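Local structure of agglutinin (Rhizoctonia solani, 4G9M) at residues K46-W51 with Q61-G66; A28-A33 with G83-V88; L12-T17 with Q135-I140; A95-A100 with A131-K136. The protein probably binds carbohydrates as a ricin-type beta-trefoil lectin that assembles into a domain-swapped dimer. All blocks are in the same frame, centred on the assembly; numbering follows the deposited sequence.

Contact 1 (K46-W51 with Q61-G66)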
loop_
_atom_site.group_PDB
_atom_site.type_symbol
_atom_site.label_atom_id
_atom_site.label_comp_id
_atom_site.label_asym_id
_atom_site.label_seq_id
_atom_site.Cartn_x
_atom_site.Cartn_y
_atom_site.Cartn_z
ATOM N N LYS B 46 -18.050 8.906 -4.888
ATOM C CA LYS B 46 -17.173 9.248 -3.772
ATOM C C LYS B 46 -17.144 8.101 -2.784
ATOM O O LYS B 46 -18.186 7.506 -2.495
ATOM C CB LYS B 46 -17.683 10.482 -3.040
ATOM C CG LYS B 46 -17.163 11.795 -3.561
ATOM C CD LYS B 46 -17.833 12.201 -4.830
ATOM C CE LYS B 46 -18.106 13.697 -4.808
ATOM N NZ LYS B 46 -17.756 14.343 -6.100
ATOM N N TRP B 47 -15.964 7.835 -2.223
ATOM C CA TRP B 47 -15.761 6.658 -1.384
ATOM C C TRP B 47 -14.992 6.976 -0.101
ATOM O O TRP B 47 -13.937 7.630 -0.132
ATOM C CB TRP B 47 -15.001 5.589 -2.170
ATOM C CG TRP B 47 -15.672 5.225 -3.448
ATOM C CD1 TRP B 47 -15.505 5.823 -4.669
ATOM C CD2 TRP B 47 -16.631 4.191 -3.632
ATOM N NE1 TRP B 47 -16.299 5.212 -5.605
ATOM C CE2 TRP B 47 -17.000 4.203 -4.995
ATOM C CE3 TRP B 47 -17.213 3.244 -2.779
ATOM C CZ2 TRP B 47 -17.923 3.310 -5.519
ATOM C CZ3 TRP B 47 -18.133 2.359 -3.308
ATOM C CH2 TRP B 47 -18.469 2.392 -4.666
ATOM N N ARG B 48 -15.521 6.512 1.027
ATOM C CA ARG B 48 -14.870 6.743 2.310
ATOM C C ARG B 48 -13.869 5.640 2.630
ATOM O O ARG B 48 -14.216 4.458 2.694
ATOM C CB ARG B 48 -15.905 6.864 3.427
ATOM C CG ARG B 48 -16.951 7.934 3.172
ATOM C CD ARG B 48 -17.528 8.440 4.467
ATOM N NE ARG B 48 -18.366 9.610 4.233
ATOM C CZ ARG B 48 -19.667 9.535 4.010
ATOM N NH1 ARG B 48 -20.260 8.347 3.993
ATOM N NH2 ARG B 48 -20.371 10.635 3.806
ATOM N N LEU B 49 -12.617 6.040 2.824
ATOM C CA LEU B 49 -11.546 5.122 3.173
ATOM C C LEU B 49 -11.389 5.147 4.691
ATOM O O LEU B 49 -11.186 6.204 5.271
ATOM C CB LEU B 49 -10.236 5.553 2.491
ATOM C CG LEU B 49 -8.973 4.777 2.858
ATOM C CD1 LEU B 49 -9.045 3.370 2.266
ATOM C CD2 LEU B 49 -7.726 5.498 2.362
ATOM N N LYS B 50 -11.489 3.985 5.326
ATOM C CA LYS B 50 -11.396 3.903 6.778
ATOM C C LYS B 50 -10.693 2.617 7.189
ATOM O O LYS B 50 -11.014 1.544 6.672
ATOM C CB LYS B 50 -12.791 3.943 7.396
ATOM C CG LYS B 50 -12.803 4.163 8.897
ATOM C CD LYS B 50 -14.208 4.146 9.444
ATOM C CE LYS B 50 -14.185 4.317 10.958
ATOM N NZ LYS B 50 -15.534 4.127 11.550
ATOM N N TRP B 51 -9.753 2.720 8.125
ATOM C CA TRP B 51 -9.074 1.538 8.657
ATOM C C TRP B 51 -9.979 0.791 9.640
ATOM O O TRP B 51 -10.673 1.417 10.437
ATOM C CB TRP B 51 -7.707 1.917 9.266
ATOM C CG TRP B 51 -6.640 1.925 8.215
ATOM C CD1 TRP B 51 -5.771 0.907 7.914
ATOM C CD2 TRP B 51 -6.385 2.963 7.264
ATOM N NE1 TRP B 51 -4.971 1.264 6.849
ATOM C CE2 TRP B 51 -5.338 2.516 6.425
ATOM C CE3 TRP B 51 -6.945 4.223 7.028
ATOM C CZ2 TRP B 51 -4.838 3.289 5.384
ATOM C CZ3 TRP B 51 -6.440 4.995 5.993
ATOM C CH2 TRP B 51 -5.395 4.524 5.182
ATOM N N GLN B 61 -16.441 2.860 1.645
ATOM C CA GLN B 61 -17.891 3.032 1.766
ATOM C C GLN B 61 -18.417 4.105 0.822
ATOM O O GLN B 61 -17.878 5.216 0.770
ATOM C CB GLN B 61 -18.252 3.378 3.214
ATOM C CG GLN B 61 -19.726 3.522 3.454
ATOM C CD GLN B 61 -20.034 3.960 4.874
ATOM O OE1 GLN B 61 -19.225 4.640 5.514
ATOM N NE2 GLN B 61 -21.202 3.572 5.378
ATOM N N ASN B 62 -19.467 3.791 0.072
ATOM C CA ASN B 62 -20.028 4.776 -0.854
ATOM C C ASN B 62 -20.701 5.936 -0.127
ATOM O O ASN B 62 -21.479 5.727 0.805
ATOM C CB ASN B 62 -21.001 4.119 -1.838
ATOM C CG ASN B 62 -21.370 5.040 -2.988
ATOM O OD1 ASN B 62 -22.434 5.673 -2.983
ATOM N ND2 ASN B 62 -20.491 5.120 -3.981
ATOM N N VAL B 63 -20.397 7.166 -0.541
ATOM C CA VAL B 63 -20.947 8.334 0.133
ATOM C C VAL B 63 -22.471 8.406 -0.044
ATOM O O VAL B 63 -23.209 8.736 0.890
ATOM C CB VAL B 63 -20.262 9.637 -0.341
ATOM C CG1 VAL B 63 -21.078 10.852 0.052
ATOM C CG2 VAL B 63 -18.857 9.731 0.241
ATOM N N LYS B 64 -22.952 8.061 -1.233
ATOM C CA LYS B 64 -24.389 8.178 -1.490
ATOM C C LYS B 64 -25.223 7.093 -0.798
ATOM O O LYS B 64 -26.209 7.402 -0.120
ATOM C CB LYS B 64 -24.663 8.195 -2.987
ATOM C CG LYS B 64 -26.114 8.480 -3.348
ATOM C CD LYS B 64 -26.196 9.348 -4.593
ATOM C CE LYS B 64 -27.603 9.887 -4.838
ATOM N NZ LYS B 64 -28.480 8.894 -5.526
ATOM N N SER B 65 -24.818 5.838 -0.952
ATOM C CA SER B 65 -25.601 4.696 -0.472
ATOM C C SER B 65 -25.379 4.310 0.994
ATOM O O SER B 65 -26.280 3.776 1.637
ATOM C CB SER B 65 -25.316 3.471 -1.341
ATOM O OG SER B 65 -23.969 3.038 -1.175
ATOM N N GLY B 66 -24.179 4.554 1.508
ATOM C CA GLY B 66 -23.799 4.048 2.819
ATOM C C GLY B 66 -23.379 2.585 2.804
ATOM O O GLY B 66 -23.048 2.010 3.841
#
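Trp47 and Asn62 meet on the same face of a beta hairpin, strands 47-51 and 58-62, in a chain of the ricin-type beta-trefoil family; Trp47, buried, is the tryptophan of a Gln-x-Trp signature. Arg48 and Gln61 form the antiparallel hydrogen-bonded pair, with Arg48 N to Gln61 O at 2.7 Å and Gln61 N to Arg48 O at 2.9 Å, and Val63 N continues the pattern to Lys46 O at 3.0 Å. Trp47 and Asn62 are the adjoining non-hydrogen-bonded pair. Asn62 lays its amide nitrogen over one face of the indole, offset toward the rim, with ND2 3.5 Å from Trp47 CH2; amide and ring planes stand 76° apart. In Asn62, chi1 (-168°) sets CG anti to the backbone N, and chi2 (-99°) turns ND2 over the six-membered ring. From there ND2 donates to Asn44 O, while Asn62 OD1 accepts in its carbonyl plane from Ser65 N (3.1 Å) and weakly from Lys64 N, an Asx motif that bends the chain after the strand. The indole is fixed in turn by NE1 bonding to Leu21 O. On the other face of the hairpin the guanidinium of Arg48 lies across Val63, whose CG2 sits 3.8 Å above the centre of the Arg48 guanidinium plane. Beside it Gln61 NE2 reaches Gly66 O at 2.9 Å along a nearly straight bond. The chemistry implies a buried Asn62 amide with both ends satisfied, its flip fixed because ND2 donates to Asn44 O while OD1 accepts from Ser65 N, so it lies on an aromatic face without losing polar partners.

Contact 2 (A28-A33 with G83-V88)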
loop_
_atom_site.group_PDB
_atom_site.type_symbol
_atom_site.label_atom_id
_atom_site.label_comp_id
_atom_site.label_asym_id
_atom_site.label_seq_id
_atom_site.Cartn_x
_atom_site.Cartn_y
_atom_site.Cartn_z
ATOM N N ALA B 28 -28.608 1.541 -2.676
ATOM C CA ALA B 28 -28.169 0.898 -1.450
ATOM C C ALA B 28 -28.536 -0.587 -1.447
ATOM O O ALA B 28 -28.172 -1.320 -0.529
ATOM C CB ALA B 28 -28.770 1.601 -0.242
ATOM N N ALA B 29 -29.256 -1.035 -2.470
ATOM C CA ALA B 29 -29.628 -2.452 -2.544
ATOM C C ALA B 29 -28.396 -3.359 -2.542
ATOM O O ALA B 29 -27.413 -3.081 -3.228
ATOM C CB ALA B 29 -30.465 -2.721 -3.792
ATOM N N GLU B 30 -28.463 -4.448 -1.781
ATOM C CA GLU B 30 -27.404 -5.455 -1.771
ATOM C C GLU B 30 -27.166 -6.009 -3.180
ATOM O O GLU B 30 -28.102 -6.444 -3.854
ATOM C CB GLU B 30 -27.784 -6.587 -0.810
ATOM C CG GLU B 30 -26.786 -7.721 -0.750
ATOM C CD GLU B 30 -25.561 -7.387 0.090
ATOM O OE1 GLU B 30 -25.692 -6.648 1.093
ATOM O OE2 GLU B 30 -24.467 -7.870 -0.263
ATOM N N GLY B 31 -25.916 -5.984 -3.632
ATOM C CA GLY B 31 -25.582 -6.478 -4.954
ATOM C C GLY B 31 -25.571 -5.442 -6.069
ATOM O O GLY B 31 -25.431 -5.805 -7.245
ATOM N N THR B 32 -25.712 -4.163 -5.721
ATOM C CA THR B 32 -25.697 -3.088 -6.722
ATOM C C THR B 32 -24.335 -2.997 -7.422
ATOM O O THR B 32 -23.307 -2.913 -6.767
ATOM C CB THR B 32 -26.069 -1.736 -6.080
ATOM O OG1 THR B 32 -27.386 -1.829 -5.518
ATOM C CG2 THR B 32 -26.043 -0.605 -7.115
ATOM N N ALA B 33 -24.341 -3.044 -8.756
ATOM C CA ALA B 33 -23.115 -3.035 -9.547
ATOM C C ALA B 33 -22.200 -1.861 -9.234
ATOM O O ALA B 33 -22.654 -0.727 -9.163
ATOM C CB ALA B 33 -23.463 -3.010 -11.028
ATOM N N GLY B 83 -21.980 -3.082 -4.428
ATOM C CA GLY B 83 -22.301 -2.435 -3.165
ATOM C C GLY B 83 -22.963 -3.429 -2.229
ATOM O O GLY B 83 -23.863 -4.166 -2.633
ATOM N N SER B 84 -22.534 -3.448 -0.969
ATOM C CA SER B 84 -22.984 -4.489 -0.042
ATOM C C SER B 84 -23.041 -3.952 1.378
ATOM O O SER B 84 -22.298 -3.037 1.730
ATOM C CB SER B 84 -22.022 -5.680 -0.083
ATOM O OG SER B 84 -22.466 -6.750 0.747
ATOM N N THR B 85 -23.915 -4.531 2.195
ATOM C CA THR B 85 -23.965 -4.200 3.617
ATOM C C THR B 85 -22.790 -4.942 4.288
ATOM O O THR B 85 -22.460 -4.702 5.450
ATOM C CB THR B 85 -25.327 -4.614 4.230
ATOM O OG1 THR B 85 -26.392 -4.130 3.402
ATOM C CG2 THR B 85 -25.531 -4.011 5.576
ATOM N N THR B 86 -22.180 -5.856 3.538
ATOM C CA THR B 86 -20.977 -6.555 3.991
ATOM C C THR B 86 -19.742 -6.123 3.206
ATOM O O THR B 86 -19.560 -6.497 2.039
ATOM C CB THR B 86 -21.126 -8.089 3.865
ATOM O OG1 THR B 86 -22.326 -8.510 4.516
ATOM C CG2 THR B 86 -19.925 -8.786 4.529
ATOM N N ALA B 87 -18.880 -5.337 3.843
ATOM C CA ALA B 87 -17.652 -4.912 3.208
ATOM C C ALA B 87 -16.705 -6.081 2.977
ATOM O O ALA B 87 -16.546 -6.946 3.835
ATOM C CB ALA B 87 -16.946 -3.864 4.072
ATOM N N VAL B 88 -16.075 -6.103 1.810
ATOM C CA VAL B 88 -14.872 -6.897 1.658
ATOM C C VAL B 88 -13.691 -6.064 2.173
ATOM O O VAL B 88 -13.426 -4.976 1.649
ATOM C CB VAL B 88 -14.645 -7.272 0.182
ATOM C CG1 VAL B 88 -13.223 -7.805 -0.042
ATOM C CG2 VAL B 88 -15.687 -8.289 -0.268
HETATM O O HOH W 1 -24.263 -8.608 2.936
#
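Glu30 reaches across to Ser84 and Thr85 with its carboxylate turned so that each oxygen takes a separate donor. CG lies anti to the backbone N and the chain then bends at chi2 (78°), which swings CD toward strand 81-84. OE2 of Glu30 receives the hydroxyl of Ser84 OG at 2.5 Å, and OE1 of Glu30 receives Thr85 N at 3.0 Å. Both donors come from the syn side, the hydroxyl closer to the carboxylate plane (15° out of it) than the amide (28°). The bond from Thr85 N is nearly straight, whereas Thr85 OG1 makes only a weak one to OE1. Ser84 OG, anti to its own backbone N, also accepts from Thr86 N at 2.9 Å, an ST turn, so the hydroxyl donates to Glu30 OE2 and accepts from Thr86 N at the same time. A water lies 2.5 Å from Thr86 OG1 and bonds weakly to Glu30 OE1. The donors at both Glu30 oxygens would favour the charged carboxylate. In the backbone next to Glu30, Gly31 N donates to Gly83 O at 2.9 Å and Gly83 N to Thr32 O at 2.7 Å. Ala29 O takes both Thr32 N and Thr32 OG1 from one face of its plane. Gly31, at positive phi, occupies the third position of the type II turn from Ala29 to Thr32, and with Thr32 it faces Gly83: a G1 beta bulge where strand 32-37 begins.

Contact 3 (L12-T17 with Q135-I140)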
loop_
_atom_site.group_PDB
_atom_site.type_symbol
_atom_site.label_atom_id
_atom_site.label_comp_id
_atom_site.label_asym_id
_atom_site.label_seq_id
_atom_site.Cartn_x
_atom_site.Cartn_y
_atom_site.Cartn_z
ATOM N N LEU B 12 -11.849 7.736 -6.956
ATOM C CA LEU B 12 -10.887 6.702 -7.329
ATOM C C LEU B 12 -10.853 6.559 -8.848
ATOM O O LEU B 12 -11.775 6.010 -9.458
ATOM C CB LEU B 12 -11.259 5.381 -6.652
ATOM C CG LEU B 12 -11.371 5.470 -5.125
ATOM C CD1 LEU B 12 -11.730 4.125 -4.507
ATOM C CD2 LEU B 12 -10.084 6.009 -4.506
ATOM N N LYS B 13 -9.794 7.083 -9.452
ATOM C CA LYS B 13 -9.696 7.186 -10.900
ATOM C C LYS B 13 -8.842 6.071 -11.485
ATOM O O LYS B 13 -7.671 5.919 -11.128
ATOM C CB LYS B 13 -9.122 8.557 -11.302
ATOM C CG LYS B 13 -8.984 8.728 -12.812
ATOM C CD LYS B 13 -8.442 10.109 -13.156
ATOM C CE LYS B 13 -7.056 10.328 -12.569
ATOM N NZ LYS B 13 -6.020 9.516 -13.268
ATOM N N ASN B 14 -9.413 5.296 -12.396
ATOM C CA ASN B 14 -8.650 4.186 -12.967
ATOM C C ASN B 14 -7.451 4.706 -13.762
ATOM O O ASN B 14 -7.582 5.599 -14.592
ATOM C CB ASN B 14 -9.540 3.305 -13.839
ATOM C CG ASN B 14 -8.873 2.018 -14.217
ATOM O OD1 ASN B 14 -8.241 1.923 -15.266
ATOM N ND2 ASN B 14 -8.999 1.012 -13.355
ATOM N N VAL B 15 -6.277 4.139 -13.496
ATOM C CA VAL B 15 -5.049 4.585 -14.146
ATOM C C VAL B 15 -5.099 4.401 -15.676
ATOM O O VAL B 15 -4.645 5.260 -16.429
ATOM C CB VAL B 15 -3.797 3.901 -13.518
ATOM C CG1 VAL B 15 -2.550 4.099 -14.390
ATOM C CG2 VAL B 15 -3.551 4.417 -12.092
ATOM N N SER B 16 -5.673 3.295 -16.132
ATOM C CA SER B 16 -5.742 3.030 -17.565
ATOM C C SER B 16 -6.728 3.939 -18.304
ATOM O O SER B 16 -6.384 4.516 -19.338
ATOM C CB SER B 16 -6.118 1.569 -17.829
ATOM O OG SER B 16 -6.207 1.289 -19.230
ATOM N N THR B 17 -7.944 4.057 -17.780
ATOM C CA THR B 17 -9.048 4.645 -18.542
ATOM C C THR B 17 -9.309 6.107 -18.237
ATOM O O THR B 17 -9.837 6.831 -19.084
ATOM C CB THR B 17 -10.365 3.910 -18.280
ATOM O OG1 THR B 17 -10.725 4.050 -16.897
ATOM C CG2 THR B 17 -10.248 2.429 -18.635
ATOM N N GLN B 135 -5.803 -2.201 -13.259
ATOM C CA GLN B 135 -5.886 -2.698 -11.887
ATOM C C GLN B 135 -5.184 -1.741 -10.924
ATOM O O GLN B 135 -4.774 -2.131 -9.826
ATOM C CB GLN B 135 -5.245 -4.086 -11.781
ATOM C CG GLN B 135 -5.658 -5.056 -12.872
ATOM C CD GLN B 135 -5.044 -6.421 -12.675
ATOM O OE1 GLN B 135 -3.824 -6.551 -12.504
ATOM N NE2 GLN B 135 -5.888 -7.455 -12.666
ATOM N N LYS B 136 -5.031 -0.485 -11.345
ATOM C CA LYS B 136 -4.403 0.538 -10.508
ATOM C C LYS B 136 -5.317 1.737 -10.486
ATOM O O LYS B 136 -5.944 2.060 -11.500
ATOM C CB LYS B 136 -3.037 0.941 -11.056
ATOM C CG LYS B 136 -2.010 -0.189 -11.025
ATOM C CD LYS B 136 -0.828 0.130 -11.919
ATOM C CE LYS B 136 -0.048 -1.147 -12.215
ATOM N NZ LYS B 136 0.882 -0.949 -13.361
ATOM N N TRP B 137 -5.379 2.401 -9.334
ATOM C CA TRP B 137 -6.329 3.487 -9.126
ATOM C C TRP B 137 -5.636 4.694 -8.521
ATOM O O TRP B 137 -4.827 4.561 -7.598
ATOM C CB TRP B 137 -7.462 3.017 -8.198
ATOM C CG TRP B 137 -8.197 1.791 -8.742
ATOM C CD1 TRP B 137 -7.821 0.476 -8.602
ATOM C CD2 TRP B 137 -9.403 1.780 -9.515
ATOM N NE1 TRP B 137 -8.721 -0.349 -9.249
ATOM C CE2 TRP B 137 -9.703 0.429 -9.809
ATOM C CE3 TRP B 137 -10.263 2.782 -9.992
ATOM C CZ2 TRP B 137 -10.821 0.060 -10.548
ATOM C CZ3 TRP B 137 -11.370 2.416 -10.723
ATOM C CH2 TRP B 137 -11.649 1.059 -10.985
ATOM N N LYS B 138 -5.945 5.874 -9.057
ATOM C CA LYS B 138 -5.484 7.119 -8.470
ATOM C C LYS B 138 -6.404 7.488 -7.320
ATOM O O LYS B 138 -7.616 7.591 -7.500
ATOM C CB LYS B 138 -5.468 8.255 -9.497
ATOM C CG LYS B 138 -4.696 7.953 -10.780
ATOM C CD LYS B 138 -3.227 7.735 -10.500
ATOM C CE LYS B 138 -2.660 8.873 -9.676
ATOM N NZ LYS B 138 -1.674 8.372 -8.690
ATOM N N PHE B 139 -5.820 7.692 -6.143
ATOM C CA PHE B 139 -6.581 8.093 -4.973
ATOM C C PHE B 139 -6.631 9.606 -4.883
ATOM O O PHE B 139 -5.682 10.240 -4.438
ATOM C CB PHE B 139 -5.980 7.481 -3.706
ATOM C CG PHE B 139 -6.481 6.091 -3.420
ATOM C CD1 PHE B 139 -6.233 5.051 -4.305
ATOM C CD2 PHE B 139 -7.204 5.826 -2.264
ATOM C CE1 PHE B 139 -6.704 3.776 -4.055
ATOM C CE2 PHE B 139 -7.666 4.533 -1.999
ATOM C CZ PHE B 139 -7.411 3.516 -2.895
ATOM N N ILE B 140 -7.745 10.175 -5.328
ATOM C CA ILE B 140 -7.914 11.636 -5.270
ATOM C C ILE B 140 -8.661 12.076 -4.015
ATOM O O ILE B 140 -9.879 11.942 -3.931
ATOM C CB ILE B 140 -8.647 12.165 -6.526
ATOM C CG1 ILE B 140 -7.944 11.678 -7.802
ATOM C CG2 ILE B 140 -8.707 13.687 -6.505
ATOM C CD1 ILE B 140 -8.758 11.897 -9.053
#
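Leu12 with Phe139, and Asn14 with Trp137, are the non-hydrogen-bonded pairs where strand 8-14 meets strand 137-141, closing the beta-trefoil chain by joining its first part to its last. Leu12 puts CD2 over the centre of the Phe139 ring, 3.6 Å from the Phe139 centroid and only 9° off the ring normal, a CH-pi contact. Asn14, its CG anti to the backbone N (chi1 -169°), crosses the Trp137 indole, its amide plane 86° to the ring; ND2 lies over one face, 3.5 Å from Trp137 CZ2, and Asn14 CB sits above the six-membered ring. Between these pairs Lys13 and Lys138 form the hydrogen-bonded pair: Lys138 N to Lys13 O is 2.7 Å, Lys13 N to Lys138 O 3.0 Å. Their side chains run side by side on the opposite face, Lys13 CB also touching CD1 of Ile140. Val15 N then bonds to Lys136 O at 2.9 Å, and Val15 CG2 leans on that same carbonyl and on Lys136 CB.

One shell out, Asn14 ND2 donates to Asn134 O, and Trp137 NE1 to Leu111 O. Asn14 OD1 accepts only weakly from Ser16 N and Thr17 N. Phe139 makes edge-to-face pairs with Tyr10 and Phe99, while its backbone and that of Ile140 pair antiparallel with a strand of the second subunit, which extends the sheet into that subunit. Trp137 belongs to a Gln-x-Trp signature with Gln135, whose NE2 is held by Asn128 O and Asp112 OD2. At the Trp137 rim, CE3 lies 3.6 Å from Leu12 O, which approaches near the plane of the ring.

Contact 4 (A95-A100 with A131-K136)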
loop_
_atom_site.group_PDB
_atom_site.type_symbol
_atom_site.label_atom_id
_atom_site.label_comp_id
_atom_site.label_asym_id
_atom_site.label_seq_id
_atom_site.Cartn_x
_atom_site.Cartn_y
_atom_site.Cartn_z
ATOM N N ALA B 95 1.456 1.228 -6.103
ATOM C CA ALA B 95 1.770 0.677 -7.418
ATOM C C ALA B 95 2.634 1.678 -8.164
ATOM O O ALA B 95 2.772 2.814 -7.727
ATOM C CB ALA B 95 0.485 0.369 -8.204
ATOM N N ASP B 96 3.206 1.264 -9.296
ATOM C CA ASP B 96 4.085 2.144 -10.061
ATOM C C ASP B 96 3.333 3.382 -10.540
ATOM O O ASP B 96 3.927 4.441 -10.753
ATOM C CB ASP B 96 4.726 1.385 -11.232
ATOM C CG ASP B 96 3.707 0.879 -12.238
ATOM O OD1 ASP B 96 2.894 -0.002 -11.889
ATOM O OD2 ASP B 96 3.746 1.337 -13.397
ATOM N N LYS B 97 2.023 3.234 -10.705
ATOM C CA LYS B 97 1.112 4.361 -10.843
ATOM C C LYS B 97 -0.089 4.107 -9.934
ATOM O O LYS B 97 -0.690 3.031 -9.984
ATOM C CB LYS B 97 0.652 4.518 -12.290
ATOM C CG LYS B 97 1.795 4.852 -13.251
ATOM C CD LYS B 97 1.344 4.871 -14.704
ATOM C CE LYS B 97 1.198 3.469 -15.245
ATOM N NZ LYS B 97 2.514 2.776 -15.371
ATOM N N GLY B 98 -0.432 5.085 -9.106
ATOM C CA GLY B 98 -1.539 4.927 -8.177
ATOM C C GLY B 98 -1.370 3.782 -7.192
ATOM O O GLY B 98 -0.261 3.468 -6.749
ATOM N N PHE B 99 -2.490 3.161 -6.839
ATOM C CA PHE B 99 -2.506 2.082 -5.866
ATOM C C PHE B 99 -3.328 0.899 -6.369
ATOM O O PHE B 99 -4.359 1.075 -7.021
ATOM C CB PHE B 99 -3.130 2.577 -4.545
ATOM C CG PHE B 99 -2.326 3.651 -3.830
ATOM C CD1 PHE B 99 -2.475 4.992 -4.155
ATOM C CD2 PHE B 99 -1.416 3.301 -2.842
ATOM C CE1 PHE B 99 -1.736 5.973 -3.497
ATOM C CE2 PHE B 99 -0.666 4.275 -2.190
ATOM C CZ PHE B 99 -0.829 5.606 -2.520
ATOM N N ALA B 100 -2.884 -0.310 -6.043
ATOM C CA ALA B 100 -3.720 -1.491 -6.207
ATOM C C ALA B 100 -4.653 -1.600 -5.012
ATOM O O ALA B 100 -4.289 -1.229 -3.889
ATOM C CB ALA B 100 -2.866 -2.746 -6.316
ATOM N N ALA B 131 -0.886 -6.540 -12.134
ATOM C CA ALA B 131 -0.383 -5.169 -12.161
ATOM C C ALA B 131 -0.437 -4.539 -13.548
ATOM O O ALA B 131 0.493 -3.859 -13.973
ATOM C CB ALA B 131 1.016 -5.082 -11.575
ATOM N N THR B 132 -1.524 -4.797 -14.267
ATOM C CA THR B 132 -1.847 -4.010 -15.445
ATOM C C THR B 132 -2.497 -2.698 -14.992
ATOM O O THR B 132 -3.041 -2.610 -13.880
ATOM C CB THR B 132 -2.760 -4.789 -16.426
ATOM O OG1 THR B 132 -3.885 -5.326 -15.719
ATOM C CG2 THR B 132 -2.001 -5.948 -17.065
ATOM N N ASP B 133 -2.415 -1.660 -15.825
ATOM C CA ASP B 133 -2.883 -0.326 -15.429
ATOM C C ASP B 133 -4.376 -0.253 -15.082
ATOM O O ASP B 133 -4.785 0.596 -14.308
ATOM C CB ASP B 133 -2.532 0.729 -16.492
ATOM C CG ASP B 133 -1.068 1.107 -16.473
ATOM O OD1 ASP B 133 -0.326 0.556 -15.632
ATOM O OD2 ASP B 133 -0.657 1.959 -17.295
ATOM N N ASN B 134 -5.189 -1.160 -15.634
ATOM C CA ASN B 134 -6.620 -1.163 -15.296
ATOM C C ASN B 134 -6.874 -1.726 -13.897
ATOM O O ASN B 134 -8.007 -1.717 -13.401
ATOM C CB ASN B 134 -7.432 -1.934 -16.330
ATOM C CG ASN B 134 -7.036 -3.394 -16.397
ATOM O OD1 ASN B 134 -5.851 -3.724 -16.516
ATOM N ND2 ASN B 134 -8.018 -4.275 -16.287
ATOM N N GLN B 135 -5.803 -2.201 -13.259
ATOM C CA GLN B 135 -5.886 -2.698 -11.887
ATOM C C GLN B 135 -5.184 -1.741 -10.924
ATOM O O GLN B 135 -4.774 -2.131 -9.826
ATOM C CB GLN B 135 -5.245 -4.086 -11.781
ATOM C CG GLN B 135 -5.658 -5.056 -12.872
ATOM C CD GLN B 135 -5.044 -6.421 -12.675
ATOM O OE1 GLN B 135 -3.824 -6.551 -12.504
ATOM N NE2 GLN B 135 -5.888 -7.455 -12.666
ATOM N N LYS B 136 -5.031 -0.485 -11.345
ATOM C CA LYS B 136 -4.403 0.538 -10.508
ATOM C C LYS B 136 -5.317 1.737 -10.486
ATOM O O LYS B 136 -5.944 2.060 -11.500
ATOM C CB LYS B 136 -3.037 0.941 -11.056
ATOM C CG LYS B 136 -2.010 -0.189 -11.025
ATOM C CD LYS B 136 -0.828 0.130 -11.919
ATOM C CE LYS B 136 -0.048 -1.147 -12.215
ATOM N NZ LYS B 136 0.882 -0.949 -13.361
#
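Lys136 NZ is gripped by three oxygens: Asp96 OD1 across the contact at 2.7 Å, and from its own segment Asp133 OD1 at 3.0 Å and Ala131 O at 3.0 Å. The lysine chain is extended beyond CG, and it meets the Asp96 side chain at about a right angle. Asp96 OD1 offers its syn lone pair; Asp133 OD1 is approached nearly end-on to its C-O bond, and Ala131 O receives the ammonium from above its carbonyl plane, 55° out. The Asp96 carboxylate gets to its partner from a crowded position, with CG between the backbone N and the carbonyl carbon (chi1 63°). Asp96 OD2 forms a salt bridge to Lys97 NZ at 2.7 Å. In Lys97, chi3 (-77°) turns CE to 3.2 Å from Asp133 OD2, and chi4 then directs Lys97 NZ into a long salt bridge to Asp133 OD1 of 3.6 Å. Two acids thus face two lysines, an alternation that probably offsets the 4.5 Å approach of Lys97 NZ to Lys136 NZ. Along the aliphatic part of Lys136, Ala95 CB packs on CG and CD. Lys97 O is pressed against Lys136 CB at 3.3 Å and is buried without a polar partner. Ala95 and Ala100 also pack against Asn56 of the second subunit, and Ala131 against its Gly55. The network ties the turn between strands 90-94 and 99-103, held by a bond from Ala95 N to Gly98 O, to the short 3-10 segment at Asp133 and Asn134 that precedes the Gln-x-Trp signature, a recurring element of the ricin-type beta-trefoil.

Along the chain, contact 1 is nested inside the loop closed by contact 2, and both lie inside the loop closed by contact 3; contact 4 opens after contacts 1 and 2 have closed and ends on the same residues as contact 3, sharing Gln135 and Lys136. Contacts 1 and 3 belong to one four-stranded antiparallel sheet (58-62, 47-51, 8-14, 137-141), their centres about 16 Å apart. The centres of contacts 3 and 4 are about 7 Å apart, and both touch the second subunit; contact 2, its centre about 21 and 24 Å from theirs, lies across the chain's centre. Asn14 over Trp137 repeats Asn62 over Trp47, consistent with the internal repetition of a trefoil.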